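Local coordinates for Ice-binding protein (Flavobacteriaceae bacterium, PDB 5UYT) that binds ice and acts as a bacterial antifreeze protein, probably by adsorbing to ice crystals through its two right-handed beta-solenoid domains, at residues Gly219-Tyr224 with Arg401-Ser406; Tyr224-Gly229 with Ile414-Thr419; Phe15-Ala20 with Ala59-Leu64. All blocks are in the same frame, centred on the assembly; numbering follows the deposited sequence.

Interaction 1: Gly219-Tyr224 with Arg401-Ser406; sequences GTVVCY and RVLSTS
Arg401 supplies the polar part of this contact: its guanidinium donates to two carbonyl oxygens of 219-224. NE donates to Tyr224 O at 2.9 Å; that oxygen sits at the edge of the guanidinium, close to its plane, and the donor lies nearly along the C=O axis. NH2 donates to Val222 O at 2.8 Å, but this oxygen is tilted 31° out of the guanidinium plane. A bend at chi3 (75°) swings NE back toward these carbonyls at the end of the 3-10 turn 220-223. An alanine in place of Arg401 would probably leave both carbonyls without these donors and open a gap beside the turn. Val222 packs on the guanidinium, its CA over one face and its CG2 3.5 Å from Arg401 NH2. The apolar contact is between Val221 CG1 and Leu403 CD1, which meet tip to tip, 4.1 Å apart. Cys223, in the same turn, is disulfide-bonded to Cys422. Arg401 NH1 bonds Ser382 OG, while Leu403 also packs on Phe227 and on Leu279 of helix 270-288. Thr220 of the turn touches Gln274 of that helix, and the turn lies between the helix and strand 397-404, just ahead of strand 224-228.

Interaction 2: Tyr224-Gly229 with Ile414-Thr419; sequences YTIFSG and INAQMT
Thr225 and Met418 meet with their side chains at about a right angle, the threonine hydroxyl set against the root of the methionine. Thr225 OG1 lies 3.3 Å from Met418 CB, a van der Waals contact; the hydroxyl's hydrogen bond is with Thr242 O of strand 240-242. Met418 CG stands between its own backbone N and carbonyl carbon (chi1 65°), and the chain beyond it is extended, carrying the thioether away from the threonine. The two branches of Thr225 divide the work. CG2, anti to the backbone N, turns to the other side and touches Ala416 CB at 3.6 Å, with Ala416 O at 3.7 Å from the same methyl.

The next residue seems to continue the apolar contact, though Ile226 has two conformers and its contacts are tentative. In the one given, Ile226 and Ile414 meet tip to tip, their CD1 methyls 4.2 Å apart, and Ile226 CD1 also lies 4.2 Å from Ala416 CB. Along 414-419, Ile414, Ala416 and Met418 direct their CB atoms toward the 224-229 segment. Between them, Asn415 and Gln417 are joined side chain to side chain, ND2 donating to OE1 at 2.9 Å.

The chain turns a corner at Thr225 and Ile226, and on either side of it Tyr224 and Phe227 pack against helix 270-288. Ala416 also touches Ile398, and backbone hydrogen bonds tie Thr225 and Phe227 to Val402 of strand 397-404. Such corners, with strands of successive coils stacked in parallel, are characteristic of the right-handed beta-solenoid of this ice-binding family; here threonine, alanine and isoleucine side chains meet inside the corner.

Interaction 3: Phe15-Ala20 with Ala59-Leu64; sequences FTTAGA and AAAADL
The Phe15 ring takes the CB of Ala60 on one face, a CH-pi contact in which the methyl lies 3.8 Å from the ring centroid and 14° off the ring normal. The methyl is displaced toward the rim and comes nearest to CZ. At the ring edge, near its plane, Leu64 CD2 approaches Phe15 CD2 at 4.1 Å; the two side chains pass in opposite senses. The backbone of the helix closes in too: Ala61 N lies obliquely to the ring, 3.5 Å from Phe15 CZ, so the ring tip rests where Ala60 joins Ala61. Phe15 CG is anti to the backbone N (chi1 174°), which starts the ring out from the strand toward the helix.

This is the packing of a long alpha helix alongside a beta-solenoid, as in other members of the ice-binding protein family: strand 12-16 belongs to the solenoid wall, and helix 55-73 runs beside it. Phe15 and Leu64 both touch Leu186 of strand 180-187, which brings the neighbouring parallel strand into the same apolar layer.

Beyond the strand end, Thr17 sits over Ala61. Its OG1 lies 3.5 Å from both CA and CB of Ala61, and its CG2 is 3.9 Å from that CB, so both threonine branches meet this methyl. The short side chains of Ala60 and Ala61 probably let the segments approach closely, Thr17 CA and Ala61 CA being 5.1 Å apart. Thr16 faces the other way, its OG1 accepting from Ala18 N in an ST turn and also bonding Gly190 O; beyond it the chain leads away from the helix.

From the N terminus, interaction 3 closes first, a short loop that brings helix 55-73 back onto strand 12-16 in the first ice-binding-like domain. Both interactions 1 and 2 come after it in the chain, on the opposite side of the chain's centre, their centres about 46 and 48 Å from that of interaction 3. Each closes a long loop, of 176 and 184 residues, and the two cross: 219-224 and 224-229 come first, sharing Tyr224, and 401-406 and 414-419 follow in the same order. Their centres lie about 7 Å apart, and strand 397-404 neighbours both 224-228 and 415-417. Together they tie the start of the second solenoid to its last strands.

Interaction 1: Gly219-Tyr224 with Arg401-Ser406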
ATOM      1  N   GLY A 219     -23.367  11.238  -6.997  1.00 21.02           N
ATOM      2  CA  GLY A 219     -24.466  12.147  -7.384  1.00 21.69           C
ATOM      3  C   GLY A 219     -24.170  13.615  -7.053  1.00 21.24           C
ATOM      4  O   GLY A 219     -23.065  14.113  -7.325  1.00 20.41           O
ATOM      5  N   THR A 220     -25.147  14.311  -6.460  1.00 21.92           N
ATOM      6  CA  THR A 220     -25.022  15.765  -6.269  1.00 21.99           C
ATOM      7  C   THR A 220     -24.072  16.108  -5.119  1.00 21.68           C
ATOM      8  O   THR A 220     -23.574  17.231  -5.039  1.00 20.39           O
ATOM      9  CB  THR A 220     -26.381  16.463  -6.035  1.00 23.18           C
ATOM     10  OG1 THR A 220     -26.919  16.010  -4.775  1.00 24.29           O
ATOM     11  CG2 THR A 220     -27.388  16.147  -7.149  1.00 24.60           C
ATOM     12  N   VAL A 221     -23.778  15.135  -4.258  1.00 21.66           N
ATOM     13  CA  VAL A 221     -22.881  15.407  -3.140  1.00 23.00           C
ATOM     14  C   VAL A 221     -21.410  15.630  -3.612  1.00 22.39           C
ATOM     15  O   VAL A 221     -20.577  16.168  -2.858  1.00 21.74           O
ATOM     16  CB  VAL A 221     -23.111  14.408  -1.957  1.00 24.95           C
ATOM     17  CG1 VAL A 221     -22.130  13.265  -2.016  1.00 26.38           C
ATOM     18  CG2 VAL A 221     -22.932  15.146  -0.625  1.00 27.04           C
ATOM     19  N   VAL A 222     -21.127  15.336  -4.903  1.00 22.55           N
ATOM     20  CA  VAL A 222     -19.840  15.724  -5.527  1.00 22.12           C
ATOM     21  C   VAL A 222     -19.613  17.256  -5.495  1.00 22.22           C
ATOM     22  O   VAL A 222     -18.465  17.727  -5.506  1.00 21.70           O
ATOM     23  CB  VAL A 222     -19.689  15.219  -6.999  1.00 22.37           C
ATOM     24  CG1 VAL A 222     -20.452  16.086  -7.979  1.00 22.67           C
ATOM     25  CG2 VAL A 222     -18.213  15.141  -7.391  1.00 21.90           C
ATOM     26  N   CYS A 223     -20.706  18.020  -5.407  1.00 21.94           N
ATOM     27  CA  CYS A 223     -20.616  19.482  -5.331  1.00 20.56           C
ATOM     28  C   CYS A 223     -20.440  20.022  -3.931  1.00 19.23           C
ATOM     29  O   CYS A 223     -20.275  21.232  -3.782  1.00 18.24           O
ATOM     30  CB  CYS A 223     -21.852  20.142  -5.977  1.00 21.39           C
ATOM     31  SG  CYS A 223     -21.906  19.829  -7.760  1.00 23.48           S
ATOM     32  N   TYR A 224     -20.471  19.149  -2.921  1.00 18.08           N
ATOM     33  CA  TYR A 224     -20.261  19.604  -1.544  1.00 17.12           C
ATOM     34  C   TYR A 224     -18.871  19.223  -1.065  1.00 16.59           C
ATOM     35  O   TYR A 224     -18.321  18.211  -1.492  1.00 17.46           O
ATOM     36  CB  TYR A 224     -21.291  18.969  -0.614  1.00 17.46           C
ATOM     37  CG  TYR A 224     -22.642  19.633  -0.611  1.00 17.64           C
ATOM     38  CD1 TYR A 224     -23.004  20.500   0.427  1.00 18.04           C
ATOM     39  CD2 TYR A 224     -23.574  19.377  -1.618  1.00 18.07           C
ATOM     40  CE1 TYR A 224     -24.250  21.108   0.426  1.00 18.06           C
ATOM     41  CE2 TYR A 224     -24.823  19.975  -1.623  1.00 18.49           C
ATOM     42  CZ  TYR A 224     -25.152  20.829  -0.581  1.00 18.64           C
ATOM     43  OH  TYR A 224     -26.382  21.406  -0.550  1.00 18.32           O
ATOM     44  N   ARG A 401     -13.429  15.779   0.379  1.00 16.15           N
ATOM     45  CA  ARG A 401     -14.619  16.240   1.099  1.00 15.39           C
ATOM     46  C   ARG A 401     -14.774  15.482   2.390  1.00 15.84           C
ATOM     47  O   ARG A 401     -14.281  14.380   2.522  1.00 16.73           O
ATOM     48  CB  ARG A 401     -15.919  16.167   0.266  1.00 16.44           C
ATOM     49  CG  ARG A 401     -16.125  14.913  -0.541  1.00 18.01           C
ATOM     50  CD  ARG A 401     -17.308  15.053  -1.537  1.00 18.75           C
ATOM     51  NE  ARG A 401     -17.055  15.877  -2.741  1.00 18.30           N
ATOM     52  CZ  ARG A 401     -16.265  15.528  -3.760  1.00 19.27           C
ATOM     53  NH1 ARG A 401     -15.570  14.351  -3.769  1.00 18.11           N
ATOM     54  NH2 ARG A 401     -16.158  16.334  -4.816  1.00 20.26           N
ATOM     55  N   VAL A 402     -15.468  16.092   3.349  1.00 15.67           N
ATOM     56  CA  VAL A 402     -15.781  15.379   4.585  1.00 16.63           C
ATOM     57  C   VAL A 402     -17.297  15.439   4.788  1.00 16.50           C
ATOM     58  O   VAL A 402     -17.874  16.529   4.844  1.00 16.45           O
ATOM     59  CB  VAL A 402     -15.086  16.052   5.764  1.00 17.15           C
ATOM     60  CG1 VAL A 402     -15.525  15.356   7.040  1.00 19.39           C
ATOM     61  CG2 VAL A 402     -13.551  15.960   5.600  1.00 18.72           C
ATOM     62  N   LEU A 403     -17.924  14.264   4.840  1.00 17.56           N
ATOM     63  CA  LEU A 403     -19.362  14.122   4.785  1.00 18.23           C
ATOM     64  C   LEU A 403     -19.749  13.216   5.953  1.00 19.89           C
ATOM     65  O   LEU A 403     -18.963  12.362   6.324  1.00 20.55           O
ATOM     66  CB  LEU A 403     -19.804  13.445   3.460  1.00 19.28           C
ATOM     67  CG  LEU A 403     -19.068  13.980   2.207  1.00 18.50           C
ATOM     68  CD1 LEU A 403     -19.432  13.118   1.027  1.00 20.06           C
ATOM     69  CD2 LEU A 403     -19.558  15.392   1.915  1.00 17.64           C
ATOM     70  N   SER A 404     -20.921  13.420   6.540  1.00 20.13           N
ATOM     71  CA  SER A 404     -21.439  12.446   7.501  1.00 22.36           C
ATOM     72  C   SER A 404     -22.902  12.271   7.241  1.00 23.77           C
ATOM     73  O   SER A 404     -23.637  13.261   7.053  1.00 22.63           O
ATOM     74  CB  SER A 404     -21.275  12.865   8.976  1.00 24.73           C
ATOM     75  OG  SER A 404     -21.835  11.818   9.799  1.00 28.46           O
ATOM     76  N   THR A 405     -23.334  11.020   7.272  1.00 25.11           N
ATOM     77  CA  THR A 405     -24.747  10.715   7.097  1.00 27.37           C
ATOM     78  C   THR A 405     -25.555  11.257   8.253  1.00 28.25           C
ATOM     79  O   THR A 405     -26.759  11.583   8.113  1.00 29.86           O
ATOM     80  CB  THR A 405     -24.981   9.207   7.035  1.00 29.85           C
ATOM     81  OG1 THR A 405     -24.580   8.626   8.283  1.00 30.62           O
ATOM     82  CG2 THR A 405     -24.234   8.601   5.885  1.00 29.08           C
ATOM     83  N   SER A 406     -24.932  11.281   9.419  1.00 27.75           N
ATOM     84  CA  SER A 406     -25.610  11.677  10.630  1.00 30.30           C
ATOM     85  C   SER A 406     -24.597  12.076  11.685  1.00 30.79           C
ATOM     86  O   SER A 406     -23.699  11.323  12.036  1.00 31.03           O
ATOM     87  CB  SER A 406     -26.509  10.566  11.157  1.00 33.84           C
ATOM     88  OG  SER A 406     -27.227  11.092  12.235  1.00 35.73           O
TER

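Interaction 2: Tyr224-Gly229 with Ile414-Thr419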
ATOM      1  N   TYR A 224     -20.471  19.149  -2.921  1.00 18.08           N
ATOM      2  CA  TYR A 224     -20.261  19.604  -1.544  1.00 17.12           C
ATOM      3  C   TYR A 224     -18.871  19.223  -1.065  1.00 16.59           C
ATOM      4  O   TYR A 224     -18.321  18.211  -1.492  1.00 17.46           O
ATOM      5  CB  TYR A 224     -21.291  18.969  -0.614  1.00 17.46           C
ATOM      6  CG  TYR A 224     -22.642  19.633  -0.611  1.00 17.64           C
ATOM      7  CD1 TYR A 224     -23.004  20.500   0.427  1.00 18.04           C
ATOM      8  CD2 TYR A 224     -23.574  19.377  -1.618  1.00 18.07           C
ATOM      9  CE1 TYR A 224     -24.250  21.108   0.426  1.00 18.06           C
ATOM     10  CE2 TYR A 224     -24.823  19.975  -1.623  1.00 18.49           C
ATOM     11  CZ  TYR A 224     -25.152  20.829  -0.581  1.00 18.64           C
ATOM     12  OH  TYR A 224     -26.382  21.406  -0.550  1.00 18.32           O
ATOM     13  N   THR A 225     -18.344  20.007  -0.139  1.00 15.23           N
ATOM     14  CA  THR A 225     -17.069  19.745   0.442  1.00 15.05           C
ATOM     15  C   THR A 225     -17.205  19.394   1.920  1.00 15.14           C
ATOM     16  O   THR A 225     -16.412  18.600   2.429  1.00 15.40           O
ATOM     17  CB  THR A 225     -16.156  20.959   0.219  1.00 14.48           C
ATOM     18  OG1 THR A 225     -16.088  21.202  -1.194  1.00 14.92           O
ATOM     19  CG2 THR A 225     -14.740  20.720   0.770  1.00 13.44           C
ATOM     20  N   ILE A 226     -18.134  20.044   2.632  1.00 15.15           N
ATOM     21  CA  ILE A 226     -18.392  19.743   4.047  0.50 15.47           C
ATOM     22  C   ILE A 226     -19.909  19.625   4.156  1.00 16.36           C
ATOM     23  O   ILE A 226     -20.632  20.602   3.851  1.00 16.88           O
ATOM     24  CB  ILE A 226     -17.918  20.883   4.983  0.50 14.78           C
ATOM     25  CG1 ILE A 226     -16.444  21.222   4.725  0.50 14.10           C
ATOM     26  CG2 ILE A 226     -18.161  20.526   6.450  0.50 15.45           C
ATOM     27  CD1 ILE A 226     -15.449  20.183   5.194  0.50 13.81           C
ATOM     28  N   PHE A 227     -20.390  18.457   4.550  1.00 17.01           N
ATOM     29  CA  PHE A 227     -21.836  18.220   4.531  1.00 17.59           C
ATOM     30  C   PHE A 227     -22.264  17.222   5.586  1.00 18.65           C
ATOM     31  O   PHE A 227     -21.633  16.165   5.731  1.00 17.93           O
ATOM     32  CB  PHE A 227     -22.289  17.747   3.135  1.00 18.27           C
ATOM     33  CG  PHE A 227     -23.754  17.387   3.073  1.00 19.38           C
ATOM     34  CD1 PHE A 227     -24.719  18.381   2.974  1.00 20.32           C
ATOM     35  CD2 PHE A 227     -24.181  16.054   3.143  1.00 20.25           C
ATOM     36  CE1 PHE A 227     -26.089  18.054   2.923  1.00 20.55           C
ATOM     37  CE2 PHE A 227     -25.549  15.730   3.105  1.00 21.45           C
ATOM     38  CZ  PHE A 227     -26.501  16.738   2.991  1.00 21.75           C
ATOM     39  N   SER A 228     -23.343  17.550   6.307  1.00 18.85           N
ATOM     40  CA  SER A 228     -24.011  16.567   7.183  1.00 20.29           C
ATOM     41  C   SER A 228     -25.429  16.287   6.705  1.00 21.03           C
ATOM     42  O   SER A 228     -26.190  17.221   6.406  1.00 20.85           O
ATOM     43  CB  SER A 228     -24.092  17.029   8.654  1.00 21.40           C
ATOM     44  OG  SER A 228     -24.742  15.985   9.418  1.00 23.65           O
ATOM     45  N   GLY A 229     -25.792  15.012   6.645  1.00 20.95           N
ATOM     46  CA  GLY A 229     -27.213  14.663   6.471  1.00 21.77           C
ATOM     47  C   GLY A 229     -28.082  15.040   7.660  1.00 22.91           C
ATOM     48  O   GLY A 229     -29.326  15.163   7.527  1.00 23.52           O
ATOM     49  N   ILE A 414      -9.876  25.826   8.793  1.00 13.33           N
ATOM     50  CA  ILE A 414      -9.454  24.776   7.833  1.00 13.07           C
ATOM     51  C   ILE A 414      -9.446  25.323   6.401  1.00 14.10           C
ATOM     52  O   ILE A 414      -9.958  26.428   6.140  1.00 13.11           O
ATOM     53  CB  ILE A 414     -10.350  23.513   7.910  1.00 13.41           C
ATOM     54  CG1 ILE A 414     -11.752  23.763   7.321  1.00 13.08           C
ATOM     55  CG2 ILE A 414     -10.465  22.986   9.360  1.00 13.41           C
ATOM     56  CD1 ILE A 414     -12.537  22.435   7.178  1.00 13.13           C
ATOM     57  N   ASN A 415      -8.848  24.551   5.491  1.00 13.02           N
ATOM     58  CA  ASN A 415      -8.885  24.874   4.066  1.00 13.32           C
ATOM     59  C   ASN A 415      -9.293  23.604   3.337  1.00 13.61           C
ATOM     60  O   ASN A 415      -8.559  22.609   3.362  1.00 13.40           O
ATOM     61  CB  ASN A 415      -7.547  25.421   3.587  1.00 14.46           C
ATOM     62  CG  ASN A 415      -7.637  26.020   2.184  1.00 16.10           C
ATOM     63  OD1 ASN A 415      -7.284  27.209   1.940  1.00 18.11           O
ATOM     64  ND2 ASN A 415      -8.105  25.234   1.280  1.00 15.25           N
ATOM     65  N   ALA A 416     -10.487  23.608   2.749  1.00 12.55           N
ATOM     66  CA  ALA A 416     -11.010  22.348   2.214  1.00 12.43           C
ATOM     67  C   ALA A 416     -11.459  22.598   0.791  1.00 12.91           C
ATOM     68  O   ALA A 416     -12.256  23.515   0.545  1.00 12.82           O
ATOM     69  CB  ALA A 416     -12.189  21.861   3.074  1.00 13.27           C
ATOM     70  N   GLN A 417     -10.963  21.786  -0.143  1.00 13.43           N
ATOM     71  CA  GLN A 417     -11.214  22.003  -1.551  1.00 13.85           C
ATOM     72  C   GLN A 417     -11.659  20.733  -2.225  1.00 14.74           C
ATOM     73  O   GLN A 417     -10.945  19.738  -2.217  1.00 14.94           O
ATOM     74  CB  GLN A 417      -9.942  22.552  -2.266  1.00 15.13           C
ATOM     75  CG  GLN A 417      -9.520  23.940  -1.705  1.00 15.25           C
ATOM     76  CD  GLN A 417      -8.208  24.464  -2.273  1.00 17.55           C
ATOM     77  OE1 GLN A 417      -7.339  24.983  -1.514  1.00 19.50           O
ATOM     78  NE2 GLN A 417      -8.060  24.383  -3.561  1.00 17.04           N
ATOM     79  N   MET A 418     -12.870  20.753  -2.777  1.00 14.67           N
ATOM     80  CA  MET A 418     -13.399  19.567  -3.449  1.00 15.44           C
ATOM     81  C   MET A 418     -12.537  19.150  -4.633  1.00 15.82           C
ATOM     82  O   MET A 418     -11.893  19.986  -5.295  1.00 16.72           O
ATOM     83  CB  MET A 418     -14.838  19.821  -3.919  1.00 16.27           C
ATOM     84  CG  MET A 418     -14.983  20.888  -4.978  1.00 17.80           C
ATOM     85  SD  MET A 418     -16.727  21.025  -5.500  1.00 19.92           S
ATOM     86  CE  MET A 418     -16.615  22.348  -6.684  1.00 21.14           C
ATOM     87  N   THR A 419     -12.519  17.844  -4.880  1.00 15.89           N
ATOM     88  CA  THR A 419     -11.873  17.242  -6.036  1.00 17.24           C
ATOM     89  C   THR A 419     -12.887  17.255  -7.207  1.00 18.76           C
ATOM     90  O   THR A 419     -14.083  17.518  -6.979  1.00 18.80           O
ATOM     91  CB  THR A 419     -11.449  15.796  -5.688  1.00 17.50           C
ATOM     92  OG1 THR A 419     -12.544  15.156  -5.011  1.00 17.18           O
ATOM     93  CG2 THR A 419     -10.224  15.839  -4.705  1.00 16.62           C
TER

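Interaction 3: Phe15-Ala20 with Ala59-Leu64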
ATOM      1  N   PHE A  15       7.318 -15.845   1.281  1.00 26.79           N
ATOM      2  CA  PHE A  15       6.631 -17.125   1.265  1.00 27.56           C
ATOM      3  C   PHE A  15       7.583 -18.293   1.490  1.00 29.01           C
ATOM      4  O   PHE A  15       8.660 -18.349   0.886  1.00 28.43           O
ATOM      5  CB  PHE A  15       5.877 -17.354  -0.052  1.00 28.47           C
ATOM      6  CG  PHE A  15       5.280 -18.735  -0.151  1.00 30.46           C
ATOM      7  CD1 PHE A  15       4.089 -19.031   0.504  1.00 31.04           C
ATOM      8  CD2 PHE A  15       5.925 -19.748  -0.851  1.00 31.87           C
ATOM      9  CE1 PHE A  15       3.553 -20.308   0.453  1.00 32.85           C
ATOM     10  CE2 PHE A  15       5.397 -21.037  -0.908  1.00 34.00           C
ATOM     11  CZ  PHE A  15       4.205 -21.318  -0.256  1.00 34.23           C
ATOM     12  N   THR A  16       7.168 -19.214   2.352  1.00 29.67           N
ATOM     13  CA  THR A  16       7.850 -20.510   2.451  1.00 31.85           C
ATOM     14  C   THR A  16       6.870 -21.665   2.308  1.00 33.47           C
ATOM     15  O   THR A  16       5.733 -21.622   2.803  1.00 34.11           O
ATOM     16  CB  THR A  16       8.715 -20.666   3.730  1.00 32.51           C
ATOM     17  OG1 THR A  16       9.370 -21.939   3.679  1.00 34.45           O
ATOM     18  CG2 THR A  16       7.894 -20.596   5.027  1.00 32.25           C
ATOM     19  N   THR A  17       7.313 -22.687   1.596  1.00 35.31           N
ATOM     20  CA  THR A  17       6.554 -23.916   1.456  1.00 36.97           C
ATOM     21  C   THR A  17       6.444 -24.644   2.808  1.00 38.26           C
ATOM     22  O   THR A  17       5.453 -25.332   3.085  1.00 38.93           O
ATOM     23  CB  THR A  17       7.208 -24.771   0.350  1.00 38.77           C
ATOM     24  OG1 THR A  17       6.955 -24.111  -0.897  1.00 38.11           O
ATOM     25  CG2 THR A  17       6.672 -26.224   0.315  1.00 41.15           C
ATOM     26  N   ALA A  18       7.445 -24.473   3.666  1.00 38.47           N
ATOM     27  CA  ALA A  18       7.429 -25.129   4.969  1.00 39.95           C
ATOM     28  C   ALA A  18       8.337 -24.406   5.952  1.00 39.48           C
ATOM     29  O   ALA A  18       9.547 -24.315   5.742  1.00 39.26           O
ATOM     30  CB  ALA A  18       7.826 -26.594   4.844  1.00 43.10           C
ATOM     31  N   GLY A  19       7.748 -23.889   7.024  1.00 38.90           N
ATOM     32  CA  GLY A  19       8.520 -23.272   8.092  1.00 38.62           C
ATOM     33  C   GLY A  19       7.848 -22.043   8.659  1.00 36.53           C
ATOM     34  O   GLY A  19       6.828 -21.593   8.147  1.00 34.98           O
ATOM     35  N   ALA A  20       8.430 -21.506   9.723  1.00 36.57           N
ATOM     36  CA  ALA A  20       7.895 -20.305  10.363  1.00 35.07           C
ATOM     37  C   ALA A  20       8.269 -19.048   9.594  1.00 33.17           C
ATOM     38  O   ALA A  20       9.335 -18.977   8.982  1.00 32.98           O
ATOM     39  CB  ALA A  20       8.395 -20.206  11.790  1.00 37.03           C
ATOM     40  N   ALA A  59      -1.090 -23.603  -3.616  1.00 39.62           N
ATOM     41  CA  ALA A  59      -0.828 -23.172  -4.998  1.00 39.88           C
ATOM     42  C   ALA A  59       0.555 -22.519  -5.179  1.00 38.97           C
ATOM     43  O   ALA A  59       1.287 -22.865  -6.123  1.00 39.47           O
ATOM     44  CB  ALA A  59      -1.936 -22.248  -5.490  1.00 39.65           C
ATOM     45  N   ALA A  60       0.912 -21.613  -4.267  1.00 37.26           N
ATOM     46  CA  ALA A  60       2.240 -20.968  -4.263  1.00 36.45           C
ATOM     47  C   ALA A  60       3.368 -22.008  -4.112  1.00 37.55           C
ATOM     48  O   ALA A  60       4.388 -21.945  -4.822  1.00 37.55           O
ATOM     49  CB  ALA A  60       2.326 -19.898  -3.173  1.00 35.09           C
ATOM     50  N   ALA A  61       3.175 -22.966  -3.206  1.00 37.40           N
ATOM     51  CA  ALA A  61       4.167 -24.028  -2.996  1.00 38.19           C
ATOM     52  C   ALA A  61       4.448 -24.796  -4.297  1.00 39.76           C
ATOM     53  O   ALA A  61       5.616 -25.054  -4.628  1.00 39.57           O
ATOM     54  CB  ALA A  61       3.718 -24.979  -1.890  1.00 39.19           C
ATOM     55  N   ALA A  62       3.383 -25.157  -5.022  1.00 40.51           N
ATOM     56  CA  ALA A  62       3.527 -25.927  -6.253  1.00 42.16           C
ATOM     57  C   ALA A  62       4.193 -25.104  -7.343  1.00 41.36           C
ATOM     58  O   ALA A  62       5.076 -25.609  -8.037  1.00 41.69           O
ATOM     59  CB  ALA A  62       2.185 -26.474  -6.727  1.00 44.19           C
ATOM     60  N   ASP A  63       3.788 -23.835  -7.476  1.00 39.22           N
ATOM     61  CA  ASP A  63       4.351 -22.969  -8.507  1.00 38.70           C
ATOM     62  C   ASP A  63       5.781 -22.531  -8.199  1.00 37.81           C
ATOM     63  O   ASP A  63       6.566 -22.291  -9.131  1.00 38.57           O
ATOM     64  CB  ASP A  63       3.434 -21.765  -8.782  1.00 37.48           C
ATOM     65  CG  ASP A  63       2.112 -22.187  -9.419  1.00 38.74           C
ATOM     66  OD1 ASP A  63       2.021 -23.363  -9.861  1.00 40.17           O
ATOM     67  OD2 ASP A  63       1.166 -21.374  -9.459  1.00 37.48           O
ATOM     68  N   LEU A  64       6.133 -22.447  -6.912  1.00 36.42           N
ATOM     69  CA  LEU A  64       7.517 -22.108  -6.525  1.00 35.76           C
ATOM     70  C   LEU A  64       8.446 -23.257  -6.944  1.00 37.35           C
ATOM     71  O   LEU A  64       9.559 -23.025  -7.426  1.00 37.32           O
ATOM     72  CB  LEU A  64       7.660 -21.830  -5.020  1.00 34.64           C
ATOM     73  CG  LEU A  64       9.085 -21.530  -4.506  1.00 34.20           C
ATOM     74  CD1 LEU A  64       9.712 -20.359  -5.250  1.00 32.88           C
ATOM     75  CD2 LEU A  64       9.095 -21.259  -3.007  1.00 33.33           C
TER